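Local coordinates for Peptidase_M23 domain-containing protein (Enterococcus faecalis, PDB 6SMK) that probably cleaves peptide bonds of bacterial peptidoglycan, as the zinc-dependent M23-family catalytic domain of the prophage-encoded D,L-endopeptidase EnpA, at residues R14-G19 and G31-A36; A74-M79 and V110-R115; P6-P11 and P43-G48; R81-M86 and G93-D98; A36-P41 and T106-H111. The protein carries 1 engineered substitution. All coordinates share one frame; numbering follows the deposited sequence.

Interaction 1 (R14-G19 and G31-A36). With ZN (zinc ion), chain F.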
# COMPACT_ATOMS: atom_id res chain seq x y z
N ARG A 14 5.20 -10.45 -5.47
CA ARG A 14 3.75 -10.35 -5.59
C ARG A 14 3.09 -11.69 -5.35
O ARG A 14 3.50 -12.71 -5.91
CB ARG A 14 3.42 -9.84 -6.99
CG ARG A 14 2.00 -9.48 -7.26
CD ARG A 14 2.03 -8.37 -8.29
NE ARG A 14 0.76 -8.19 -8.98
CZ ARG A 14 0.44 -7.08 -9.63
NH1 ARG A 14 1.30 -6.07 -9.66
NH2 ARG A 14 -0.73 -6.98 -10.23
N THR A 15 2.04 -11.68 -4.53
CA THR A 15 1.35 -12.91 -4.14
C THR A 15 -0.13 -12.88 -4.49
O THR A 15 -0.60 -13.73 -5.25
CB THR A 15 1.54 -13.18 -2.65
OG1 THR A 15 0.88 -12.14 -1.90
CG2 THR A 15 3.00 -13.21 -2.30
N SER A 16 -0.89 -11.95 -3.94
CA SER A 16 -2.32 -11.87 -4.23
C SER A 16 -2.60 -10.61 -5.03
O SER A 16 -2.20 -9.51 -4.62
CB SER A 16 -3.13 -11.91 -2.94
OG SER A 16 -3.28 -10.61 -2.44
N ASP A 17 -3.31 -10.77 -6.14
CA ASP A 17 -3.61 -9.69 -7.06
C ASP A 17 -4.75 -8.83 -6.52
O ASP A 17 -5.30 -9.08 -5.43
CB ASP A 17 -3.97 -10.27 -8.43
CG ASP A 17 -2.79 -10.27 -9.38
OD1 ASP A 17 -1.78 -9.62 -9.05
OD2 ASP A 17 -2.89 -10.90 -10.45
N TYR A 18 -5.11 -7.80 -7.27
CA TYR A 18 -6.21 -6.93 -6.87
C TYR A 18 -7.52 -7.46 -7.44
O TYR A 18 -7.55 -8.02 -8.54
CB TYR A 18 -5.97 -5.49 -7.36
CG TYR A 18 -7.20 -4.62 -7.25
CD1 TYR A 18 -7.59 -4.08 -6.04
CD2 TYR A 18 -8.00 -4.37 -8.36
CE1 TYR A 18 -8.73 -3.30 -5.94
CE2 TYR A 18 -9.14 -3.60 -8.26
CZ TYR A 18 -9.50 -3.06 -7.06
OH TYR A 18 -10.65 -2.28 -6.97
N GLY A 19 -8.59 -7.30 -6.67
CA GLY A 19 -9.92 -7.68 -7.13
C GLY A 19 -10.52 -8.96 -6.58
O GLY A 19 -10.14 -9.41 -5.49
N GLY A 31 -6.30 -4.21 -2.77
CA GLY A 31 -5.01 -3.73 -3.24
C GLY A 31 -4.22 -4.88 -3.79
O GLY A 31 -4.77 -5.91 -4.19
N ILE A 32 -2.90 -4.72 -3.78
CA ILE A 32 -1.99 -5.74 -4.26
C ILE A 32 -1.01 -6.06 -3.14
O ILE A 32 -0.36 -5.15 -2.60
CB ILE A 32 -1.25 -5.28 -5.51
CG1 ILE A 32 -2.27 -4.79 -6.54
CG2 ILE A 32 -0.35 -6.41 -6.02
CD1 ILE A 32 -1.71 -4.56 -7.92
N ASP A 33 -0.91 -7.34 -2.78
CA ASP A 33 -0.05 -7.78 -1.69
C ASP A 33 1.31 -8.20 -2.24
O ASP A 33 1.39 -9.01 -3.18
CB ASP A 33 -0.70 -8.94 -0.93
CG ASP A 33 -1.77 -8.48 0.06
OD1 ASP A 33 -1.99 -7.26 0.19
OD2 ASP A 33 -2.40 -9.33 0.72
N TYR A 34 2.38 -7.65 -1.68
CA TYR A 34 3.75 -8.07 -2.00
C TYR A 34 4.38 -8.65 -0.74
O TYR A 34 4.46 -7.97 0.29
CB TYR A 34 4.59 -6.90 -2.50
CG TYR A 34 4.35 -6.48 -3.94
CD1 TYR A 34 3.30 -5.64 -4.27
CD2 TYR A 34 5.19 -6.91 -4.96
CE1 TYR A 34 3.08 -5.24 -5.58
CE2 TYR A 34 4.98 -6.52 -6.27
CZ TYR A 34 3.93 -5.69 -6.57
OH TYR A 34 3.72 -5.29 -7.88
N ALA A 35 4.83 -9.89 -0.83
CA ALA A 35 5.42 -10.56 0.32
C ALA A 35 6.90 -10.23 0.44
O ALA A 35 7.61 -10.08 -0.56
CB ALA A 35 5.24 -12.07 0.22
N ALA A 36 7.35 -10.13 1.68
CA ALA A 36 8.74 -9.87 2.03
C ALA A 36 8.87 -10.05 3.53
O ALA A 36 7.87 -9.99 4.24
CB ALA A 36 9.17 -8.46 1.61
ZN ZN F . -4.00 -7.06 1.06
O HOH W 1 -3.54 -7.98 3.13
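R14 faces Y34 as a non-hydrogen-bonded antiparallel pair, in a stretch where the two strands run at 131° to each other with axes 4.7 Å apart at closest approach. T15 N donates to D33 O at 3.1 Å, and D33 N returns a bond of equal length to S16 O. CB of R14 makes an off-centre CH-pi contact with the Y34 ring, and chi1 of -172°, CG anti to the backbone N, carries CG over the rim of the same face. Farther out, the guanidinium plane is steep to that ring, and NH1 donates to Y34 OH at 3.1 Å. I32 CG2 lies 3.6 Å above one guanidinium face. R14 NE and NH2 both grip D17 OD1 side-on, the NE bond measuring 2.9 Å, while NH2 has a second carboxylate partner in D127. The hairpin belongs to the M23 peptidase fold and carries the family's HxxxD zinc motif, H29 and D33. D33 projects from the face bearing S16, whose OG lies beside D33 CB. D33 OD1 binds zinc at 2.2 Å, and D33 OD2 accepts from the zinc-bound water at 3.0 Å; H29 and H111 supply the other protein ligands. At the A35 end, T15 CG2 touches A35 CB.

Interaction 2 (A74-M79 and V110-R115); sequences AMYGHM and VHYELR. With ZN (zinc ion), chain F.
M75 N donates to E113 O at 2.7 Å, and E113 N bonds back to M75 O at 2.9 Å. G77 N also donates to H111 O. The M75 chain folds over at chi2 and chi3 and crosses R115 at about a right angle, with CG 3.7 Å above one face of the guanidinium, toward its rim, and CE nearing NH1. On the opposite face of the sheet, Y112 turns its edge toward the face of Y76 in a T-shaped pair, centroids 5.4 Å apart and planes at 85°. These are central antiparallel strands of the M23 fold, and V110-R115 brings H111, the second histidine of the family's HxH motif, to the metal. H111 ND1 binds zinc at 2.0 Å. Its NE2 donates to the anti lone pair of E113 OE1 at 3.0 Å, so both ring nitrogens are engaged and the ring's rotation is fixed. T30 OG1 also bonds to OE1, and R115 NE forms a salt bridge to E113 OE2 at 2.7 Å, a second shell behind the ligand. H78 CD2 leans on H111 CB, while H78 NE2 bonds the zinc-bound water at 2.6 Å and ND1 pairs with S102 O.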
# COMPACT_ATOMS: atom_id res chain seq x y z
N ALA A 74 -1.90 6.75 -2.65
CA ALA A 74 -1.29 5.43 -2.54
C ALA A 74 -1.16 5.06 -1.07
O ALA A 74 -0.61 5.84 -0.28
CB ALA A 74 0.08 5.40 -3.23
N MET A 75 -1.67 3.89 -0.70
CA MET A 75 -1.63 3.41 0.67
C MET A 75 -0.67 2.23 0.78
O MET A 75 -0.71 1.32 -0.05
CB MET A 75 -3.03 2.99 1.13
CG MET A 75 -4.16 3.86 0.60
SD MET A 75 -4.08 5.52 1.30
CE MET A 75 -4.16 5.19 3.06
N TYR A 76 0.18 2.25 1.80
CA TYR A 76 1.13 1.18 2.06
C TYR A 76 0.84 0.63 3.45
O TYR A 76 1.02 1.35 4.45
CB TYR A 76 2.58 1.67 1.99
CG TYR A 76 2.99 2.38 0.72
CD1 TYR A 76 2.54 3.67 0.44
CD2 TYR A 76 3.85 1.78 -0.18
CE1 TYR A 76 2.93 4.32 -0.72
CE2 TYR A 76 4.24 2.42 -1.32
CZ TYR A 76 3.79 3.68 -1.59
OH TYR A 76 4.20 4.31 -2.74
N GLY A 77 0.42 -0.63 3.53
CA GLY A 77 -0.14 -1.19 4.74
C GLY A 77 0.61 -2.37 5.34
O GLY A 77 1.59 -2.87 4.78
N HIS A 78 0.10 -2.82 6.49
CA HIS A 78 0.63 -3.97 7.24
C HIS A 78 2.09 -3.74 7.63
O HIS A 78 2.91 -4.65 7.54
CB HIS A 78 0.50 -5.27 6.43
CG HIS A 78 -0.87 -5.58 5.94
ND1 HIS A 78 -1.98 -5.61 6.77
CD2 HIS A 78 -1.33 -5.91 4.71
CE1 HIS A 78 -3.05 -5.93 6.06
NE2 HIS A 78 -2.68 -6.12 4.81
N MET A 79 2.43 -2.53 8.02
CA MET A 79 3.81 -2.23 8.36
C MET A 79 4.14 -2.70 9.76
O MET A 79 3.27 -2.73 10.64
CB MET A 79 4.09 -0.73 8.28
CG MET A 79 3.95 -0.15 6.90
SD MET A 79 4.41 1.57 6.86
CE MET A 79 4.18 1.89 5.13
N VAL A 110 3.44 -6.42 2.29
CA VAL A 110 3.02 -5.03 2.22
C VAL A 110 1.87 -4.94 1.24
O VAL A 110 1.90 -5.54 0.16
CB VAL A 110 4.16 -4.10 1.80
CG1 VAL A 110 4.81 -4.59 0.53
CG2 VAL A 110 3.63 -2.72 1.62
N HIS A 111 0.85 -4.21 1.63
CA HIS A 111 -0.38 -4.09 0.88
C HIS A 111 -0.38 -2.71 0.25
O HIS A 111 -0.35 -1.69 0.96
CB HIS A 111 -1.57 -4.31 1.82
CG HIS A 111 -2.90 -4.08 1.18
ND1 HIS A 111 -3.71 -5.11 0.76
CD2 HIS A 111 -3.57 -2.94 0.91
CE1 HIS A 111 -4.82 -4.61 0.25
NE2 HIS A 111 -4.76 -3.30 0.33
N TYR A 112 -0.34 -2.67 -1.07
CA TYR A 112 -0.33 -1.43 -1.83
C TYR A 112 -1.73 -1.20 -2.38
O TYR A 112 -2.23 -2.02 -3.16
CB TYR A 112 0.71 -1.51 -2.95
CG TYR A 112 0.82 -0.31 -3.86
CD1 TYR A 112 1.77 0.69 -3.62
CD2 TYR A 112 0.03 -0.20 -5.01
CE1 TYR A 112 1.90 1.77 -4.47
CE2 TYR A 112 0.15 0.87 -5.87
CZ TYR A 112 1.09 1.86 -5.59
OH TYR A 112 1.21 2.93 -6.45
N GLU A 113 -2.37 -0.11 -1.95
CA GLU A 113 -3.74 0.20 -2.32
C GLU A 113 -3.80 1.57 -2.97
O GLU A 113 -3.13 2.51 -2.52
CB GLU A 113 -4.68 0.14 -1.11
CG GLU A 113 -6.12 0.44 -1.43
CD GLU A 113 -7.07 -0.01 -0.34
OE1 GLU A 113 -6.80 -1.07 0.27
OE2 GLU A 113 -8.09 0.68 -0.09
N LEU A 114 -4.61 1.69 -4.02
CA LEU A 114 -4.80 2.95 -4.71
C LEU A 114 -6.21 3.46 -4.43
O LEU A 114 -7.19 2.78 -4.75
CB LEU A 114 -4.56 2.77 -6.21
CG LEU A 114 -3.78 3.90 -6.87
CD1 LEU A 114 -2.64 4.31 -5.97
CD2 LEU A 114 -3.26 3.43 -8.21
N ARG A 115 -6.31 4.64 -3.83
CA ARG A 115 -7.60 5.24 -3.45
C ARG A 115 -7.81 6.55 -4.19
O ARG A 115 -6.90 7.39 -4.26
CB ARG A 115 -7.69 5.47 -1.94
CG ARG A 115 -8.18 4.26 -1.15
CD ARG A 115 -7.94 4.42 0.34
NE ARG A 115 -7.98 3.12 1.02
CZ ARG A 115 -7.72 2.92 2.31
NH1 ARG A 115 -7.40 3.94 3.11
NH2 ARG A 115 -7.78 1.69 2.80
ZN ZN F . -4.00 -7.06 1.06
O HOH W 1 -3.54 -7.98 3.13

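Interaction 3 (P6-P11 and P43-G48); sequences PHFGSP and PAQYPG
The Q45 amide lies over one face of the F8 ring, CD 3.8 Å above the ring plane and over its centre, with the two planes inclined at 40°. CG of Q45 adds a CH-pi contact, 4.2 Å from the ring centroid. A bend at chi2 (-50°) places CD over the ring, and the amide is then tied at both ends. OE1 accepts from H7 N at 2.8 Å, the donor standing above the carbonyl plane, whereas NE2 folds back to donate to P43 O of its own segment, also at 2.8 Å. Neither segment has regular secondary structure: the loops before strand 13-20 and between strands 41-43 and 48-54 lie against the antiparallel sheet of the M23 peptidase domain, where Y112 of strand 109-116 touches P6, F8, Q45 and Y46. F8 also meets Y34 edge-to-face. P43 CD approaches F8 CD1 at 4.3 Å, and Q45 CG comes equally near P6 CB. At the H7 end the imidazole turns its edge toward Y46, with CE1 3.6 Å from OH; that hydroxyl is hydrogen-bonded to A5 O. The nearest atom of the F8 side chain is about 11 Å from the zinc ion.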
# COMPACT_ATOMS: atom_id res chain seq x y z
N PRO A 6 2.23 -0.47 -8.75
CA PRO A 6 3.44 -0.63 -7.93
C PRO A 6 4.54 -1.36 -8.68
O PRO A 6 4.28 -2.30 -9.43
CB PRO A 6 2.95 -1.46 -6.74
CG PRO A 6 1.83 -2.29 -7.33
CD PRO A 6 1.17 -1.41 -8.37
N HIS A 7 5.78 -0.94 -8.44
CA HIS A 7 6.95 -1.56 -9.07
C HIS A 7 8.02 -1.85 -8.02
O HIS A 7 9.17 -1.42 -8.11
CB HIS A 7 7.46 -0.69 -10.20
CG HIS A 7 6.48 -0.51 -11.30
ND1 HIS A 7 5.77 0.66 -11.48
CD2 HIS A 7 6.07 -1.35 -12.28
CE1 HIS A 7 4.98 0.54 -12.53
NE2 HIS A 7 5.14 -0.67 -13.03
N PHE A 8 7.63 -2.59 -6.99
CA PHE A 8 8.57 -3.02 -5.98
C PHE A 8 9.57 -3.97 -6.60
O PHE A 8 9.22 -4.80 -7.44
CB PHE A 8 7.86 -3.72 -4.84
CG PHE A 8 7.01 -2.81 -4.01
CD1 PHE A 8 7.58 -1.91 -3.14
CD2 PHE A 8 5.63 -2.87 -4.10
CE1 PHE A 8 6.80 -1.08 -2.37
CE2 PHE A 8 4.85 -2.05 -3.34
CZ PHE A 8 5.43 -1.16 -2.47
N GLY A 9 10.81 -3.86 -6.18
CA GLY A 9 11.84 -4.73 -6.67
C GLY A 9 12.04 -5.90 -5.75
O GLY A 9 11.11 -6.35 -5.07
N SER A 10 13.27 -6.38 -5.70
CA SER A 10 13.60 -7.42 -4.75
C SER A 10 13.70 -6.81 -3.35
O SER A 10 14.00 -5.63 -3.20
CB SER A 10 14.91 -8.08 -5.15
OG SER A 10 14.74 -8.75 -6.38
N PRO A 11 13.41 -7.59 -2.31
CA PRO A 11 12.94 -8.98 -2.29
C PRO A 11 11.44 -9.09 -2.31
O PRO A 11 10.92 -10.16 -2.00
CB PRO A 11 13.47 -9.48 -0.96
CG PRO A 11 13.32 -8.29 -0.07
CD PRO A 11 13.54 -7.07 -0.93
N PRO A 43 10.14 1.02 -0.01
CA PRO A 43 10.40 2.26 -0.73
C PRO A 43 9.16 2.75 -1.46
O PRO A 43 8.43 1.98 -2.08
CB PRO A 43 11.52 1.86 -1.69
CG PRO A 43 11.30 0.39 -1.93
CD PRO A 43 10.63 -0.16 -0.72
N ALA A 44 8.90 4.06 -1.33
CA ALA A 44 7.73 4.66 -1.94
C ALA A 44 7.79 4.54 -3.45
O ALA A 44 8.82 4.83 -4.07
CB ALA A 44 7.63 6.12 -1.54
N GLN A 45 6.67 4.13 -4.05
CA GLN A 45 6.61 3.90 -5.49
C GLN A 45 6.49 5.20 -6.28
O GLN A 45 7.05 5.32 -7.38
CB GLN A 45 5.44 2.99 -5.81
CG GLN A 45 5.62 1.62 -5.23
CD GLN A 45 6.95 1.04 -5.57
OE1 GLN A 45 7.23 0.73 -6.73
NE2 GLN A 45 7.81 0.92 -4.57
N TYR A 46 5.76 6.17 -5.75
CA TYR A 46 5.55 7.44 -6.44
C TYR A 46 5.77 8.57 -5.45
O TYR A 46 5.54 8.39 -4.25
CB TYR A 46 4.15 7.49 -7.06
CG TYR A 46 3.97 6.41 -8.12
CD1 TYR A 46 3.53 5.14 -7.79
CD2 TYR A 46 4.30 6.66 -9.44
CE1 TYR A 46 3.40 4.16 -8.75
CE2 TYR A 46 4.17 5.69 -10.40
CZ TYR A 46 3.73 4.44 -10.06
OH TYR A 46 3.62 3.48 -11.05
N PRO A 47 6.24 9.72 -5.91
CA PRO A 47 6.40 10.86 -5.00
C PRO A 47 5.06 11.46 -4.63
O PRO A 47 4.12 11.45 -5.42
CB PRO A 47 7.22 11.86 -5.82
CG PRO A 47 6.80 11.57 -7.21
CD PRO A 47 6.61 10.07 -7.28
N GLY A 48 5.00 12.01 -3.43
CA GLY A 48 3.82 12.76 -3.03
C GLY A 48 3.93 13.23 -1.60
O GLY A 48 4.98 13.12 -0.96

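Interaction 4 (R81-M86 and G93-D98); sequences RIRAKM and GQIVGD
R81 O accepts from D98 N at 2.9 Å, where the two segments begin to run antiparallel. The R81 side chain lies alongside that of D98, pointing the same way, with CB 3.9 Å from OD2, and its CD sits above the centre of the R83 guanidinium. I82 follows as a non-hydrogen-bonded partner of G97, their CA atoms 4.4 Å apart; its side chain turns to the other face, against V53 of strand 48-54. R83 carries most of the polar contact. Its N donates to V96 O at 3.0 Å, and its chain stays extended from CG to NE, passing I95 CG2 at CD. The guanidinium takes D98 side-on, one nitrogen to each oxygen: NE reaches OD1 at 3.1 Å in the guanidinium plane, and NH2 reaches OD2, also at 3.1 Å, on the syn lone pair of that oxygen. The two flat groups are inclined at 52°, so the grip is bidentate but not coplanar. A84 N adds a weak bond to V96 O, and its CB comes 4.5 Å from V96 CB. The pairing joins neighbouring antiparallel strands, 72-82 and 95-99, of the M23 peptidase beta sheet, with an arginine-aspartate salt bridge laid across it.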
# COMPACT_ATOMS: atom_id res chain seq x y z
N ARG A 81 6.79 -1.13 11.22
CA ARG A 81 7.23 0.16 11.73
C ARG A 81 6.93 1.21 10.67
O ARG A 81 7.22 1.00 9.49
CB ARG A 81 8.72 0.17 12.08
CG ARG A 81 9.18 1.50 12.63
CD ARG A 81 10.68 1.58 12.78
NE ARG A 81 11.10 2.81 13.44
CZ ARG A 81 12.35 3.06 13.82
NH1 ARG A 81 13.31 2.17 13.61
NH2 ARG A 81 12.63 4.21 14.42
N ILE A 82 6.35 2.32 11.09
CA ILE A 82 6.14 3.45 10.21
C ILE A 82 7.34 4.39 10.30
O ILE A 82 7.83 4.67 11.40
CB ILE A 82 4.85 4.19 10.55
CG1 ILE A 82 3.69 3.20 10.61
CG2 ILE A 82 4.60 5.27 9.52
CD1 ILE A 82 2.32 3.85 10.78
N ARG A 83 7.80 4.87 9.15
CA ARG A 83 8.96 5.74 9.10
C ARG A 83 8.68 7.10 8.47
O ARG A 83 9.56 7.96 8.49
CB ARG A 83 10.12 5.06 8.35
CG ARG A 83 10.66 3.82 9.05
CD ARG A 83 12.01 3.39 8.48
NE ARG A 83 12.56 2.24 9.19
CZ ARG A 83 13.30 2.32 10.28
NH1 ARG A 83 13.59 3.51 10.79
NH2 ARG A 83 13.74 1.22 10.87
N ALA A 84 7.49 7.31 7.91
CA ALA A 84 7.10 8.63 7.45
C ALA A 84 6.27 9.32 8.52
O ALA A 84 5.51 8.68 9.24
CB ALA A 84 6.30 8.56 6.15
N LYS A 85 6.45 10.63 8.63
CA LYS A 85 5.66 11.47 9.51
C LYS A 85 4.70 12.28 8.66
O LYS A 85 4.93 12.52 7.47
CB LYS A 85 6.55 12.39 10.38
CG LYS A 85 7.96 11.88 10.75
CD LYS A 85 7.97 10.43 11.34
CE LYS A 85 9.35 9.74 11.19
NZ LYS A 85 9.56 8.57 12.09
N MET A 86 3.60 12.70 9.25
CA MET A 86 2.66 13.44 8.44
C MET A 86 3.20 14.81 8.06
O MET A 86 3.83 15.50 8.86
CB MET A 86 1.33 13.61 9.14
CG MET A 86 0.36 13.92 8.08
SD MET A 86 -1.01 14.71 8.74
CE MET A 86 -2.26 13.96 7.78
N GLY A 93 11.23 5.84 -3.88
CA GLY A 93 12.39 5.17 -3.37
C GLY A 93 12.81 5.60 -2.00
O GLY A 93 13.71 4.99 -1.42
N GLN A 94 12.21 6.66 -1.47
CA GLN A 94 12.37 6.96 -0.06
C GLN A 94 11.67 5.88 0.75
O GLN A 94 10.58 5.43 0.39
CB GLN A 94 11.80 8.34 0.24
CG GLN A 94 12.12 8.87 1.60
CD GLN A 94 11.61 10.28 1.77
OE1 GLN A 94 11.38 10.99 0.79
NE2 GLN A 94 11.42 10.68 3.02
N ILE A 95 12.31 5.43 1.82
CA ILE A 95 11.75 4.35 2.63
C ILE A 95 10.70 4.93 3.57
O ILE A 95 11.02 5.75 4.43
CB ILE A 95 12.85 3.60 3.40
CG1 ILE A 95 13.41 2.45 2.58
CG2 ILE A 95 12.25 2.97 4.64
CD1 ILE A 95 13.83 2.79 1.22
N VAL A 96 9.45 4.49 3.41
CA VAL A 96 8.33 5.00 4.20
C VAL A 96 7.99 4.13 5.41
O VAL A 96 7.19 4.55 6.26
CB VAL A 96 7.07 5.17 3.33
CG1 VAL A 96 7.39 5.97 2.10
CG2 VAL A 96 6.49 3.80 2.94
N GLY A 97 8.56 2.93 5.52
CA GLY A 97 8.20 2.01 6.58
C GLY A 97 8.95 0.71 6.42
O GLY A 97 9.82 0.58 5.55
N ASP A 98 8.61 -0.25 7.29
CA ASP A 98 9.18 -1.59 7.28
C ASP A 98 8.05 -2.61 7.15
O ASP A 98 6.98 -2.44 7.74
CB ASP A 98 9.99 -1.89 8.57
CG ASP A 98 11.19 -0.97 8.75
OD1 ASP A 98 11.61 -0.31 7.77
OD2 ASP A 98 11.73 -0.90 9.88

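Interaction 5 (A36-P41 and T106-H111); sequences APTGTP and TGPAVH. Engineered in segment 106-111: A109 (natural residue His). With ZN (zinc ion), chain F.
A36 and A109 bring their backbones within 5.3 Å, CA to CA, and T38 and P108 lie 5.5 Å apart by the same measure, but the two segments do not pair as strands. From P37 the first segment makes a type II beta turn to T40, with G39 at the third position, where the positive phi of 98° favours glycine. P37 O is gripped twice by T40, from N at 3.2 Å and from OG1 at 2.8 Å, both reaching the same face of its carbonyl plane. P108 is the residue of the second segment that meets this turn. Its CB lies against A36 O and 3.6 Å from T38 CG2, and its CG also touches that methyl, at 4.0 Å. With chi1 of 67°, T38 OG1 lies between the backbone N and the carbonyl carbon, and the methyl CG2, anti to the carbonyl carbon, is the branch that meets P108. A109 is an engineered alanine, histidine in the natural sequence and there the first histidine of the M23 HxH motif whose second is H111. The CB of A109 points away from 36-41; nearest atoms of the A109 and D33 side chains are about 5 Å apart. Backbone bonds tie G39 and T40 to V99 at the end of strand 95-99, and A109 to G100 next to it. A36 O and P108 O, 3.4 Å apart, are both acceptors. The contact therefore rests on van der Waals touches of proline ring, threonine methyl and one carbonyl oxygen, which carry little directional preference.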
# COMPACT_ATOMS: atom_id res chain seq x y z
N ALA A 36 7.35 -10.13 1.68
CA ALA A 36 8.74 -9.87 2.03
C ALA A 36 8.87 -10.05 3.53
O ALA A 36 7.87 -9.99 4.24
CB ALA A 36 9.17 -8.46 1.61
N PRO A 37 10.07 -10.32 4.02
CA PRO A 37 10.24 -10.54 5.46
C PRO A 37 9.90 -9.30 6.26
O PRO A 37 10.01 -8.17 5.77
CB PRO A 37 11.73 -10.87 5.59
CG PRO A 37 12.12 -11.36 4.25
CD PRO A 37 11.30 -10.60 3.26
N THR A 38 9.46 -9.51 7.50
CA THR A 38 9.24 -8.35 8.35
C THR A 38 10.56 -7.60 8.49
O THR A 38 11.63 -8.21 8.56
CB THR A 38 8.69 -8.75 9.74
OG1 THR A 38 9.69 -9.47 10.45
CG2 THR A 38 7.46 -9.62 9.63
N GLY A 39 10.48 -6.28 8.46
CA GLY A 39 11.64 -5.44 8.61
C GLY A 39 12.22 -4.95 7.30
O GLY A 39 13.00 -3.98 7.29
N THR A 40 11.85 -5.60 6.20
CA THR A 40 12.21 -5.11 4.89
C THR A 40 11.70 -3.68 4.73
O THR A 40 10.53 -3.42 4.96
CB THR A 40 11.65 -5.99 3.80
OG1 THR A 40 12.04 -7.36 4.02
CG2 THR A 40 12.14 -5.49 2.47
N PRO A 41 12.56 -2.75 4.37
CA PRO A 41 12.13 -1.37 4.15
C PRO A 41 11.30 -1.22 2.89
O PRO A 41 11.64 -1.74 1.82
CB PRO A 41 13.46 -0.63 4.03
CG PRO A 41 14.46 -1.67 3.61
CD PRO A 41 14.02 -2.92 4.26
N THR A 106 -2.19 -12.27 7.11
CA THR A 106 -1.84 -13.62 7.55
C THR A 106 -0.38 -13.71 7.98
O THR A 106 -0.07 -14.28 9.04
CB THR A 106 -2.13 -14.60 6.41
OG1 THR A 106 -1.82 -13.96 5.15
CG2 THR A 106 -3.57 -15.03 6.40
N GLY A 107 0.54 -13.20 7.14
CA GLY A 107 1.95 -13.15 7.43
C GLY A 107 2.61 -11.87 6.94
O GLY A 107 1.95 -10.84 6.75
N PRO A 108 3.92 -11.90 6.70
CA PRO A 108 4.65 -10.68 6.37
C PRO A 108 4.45 -10.32 4.91
O PRO A 108 4.70 -11.14 4.01
CB PRO A 108 6.12 -11.05 6.65
CG PRO A 108 6.08 -12.49 7.18
CD PRO A 108 4.81 -13.07 6.68
N ALA A 109 3.98 -9.10 4.66
CA ALA A 109 3.77 -8.57 3.32
C ALA A 109 3.42 -7.09 3.43
O ALA A 109 3.12 -6.58 4.52
CB ALA A 109 2.66 -9.29 2.56
N VAL A 110 3.44 -6.42 2.29
CA VAL A 110 3.02 -5.03 2.22
C VAL A 110 1.87 -4.94 1.24
O VAL A 110 1.90 -5.54 0.16
CB VAL A 110 4.16 -4.10 1.80
CG1 VAL A 110 4.81 -4.59 0.53
CG2 VAL A 110 3.63 -2.72 1.62
N HIS A 111 0.85 -4.21 1.63
CA HIS A 111 -0.38 -4.09 0.88
C HIS A 111 -0.38 -2.71 0.25
O HIS A 111 -0.35 -1.69 0.96
CB HIS A 111 -1.57 -4.31 1.82
CG HIS A 111 -2.90 -4.08 1.18
ND1 HIS A 111 -3.71 -5.11 0.76
CD2 HIS A 111 -3.57 -2.94 0.91
CE1 HIS A 111 -4.82 -4.61 0.25
NE2 HIS A 111 -4.76 -3.30 0.33
ZN ZN F . -4.00 -7.06 1.06
O HOH W 1 -3.54 -7.98 3.13

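Interactions 1, 2 and 5 meet at the zinc site. Strand 28-35 of interaction 1 neighbours strand 109-116, which interactions 2 and 5 share, and Y34 O lies 2.7 Å from V110 N, a probable hydrogen bond. D33 and H111 reach the metal from adjacent strands, with H29 as third protein ligand; interaction 5 shares A36 with interaction 1 and V110 and H111 with interaction 2. Interaction 3 covers Y76 and Y112 of interaction 2, with a probable hydrogen bond of 2.8 Å between Q45 N and Y76 OH. Interaction 4 lies across the chain's centre from interaction 1, centres about 19 Å apart, and joins interaction 3 by another, A44 N to Q94 O at 2.8 Å.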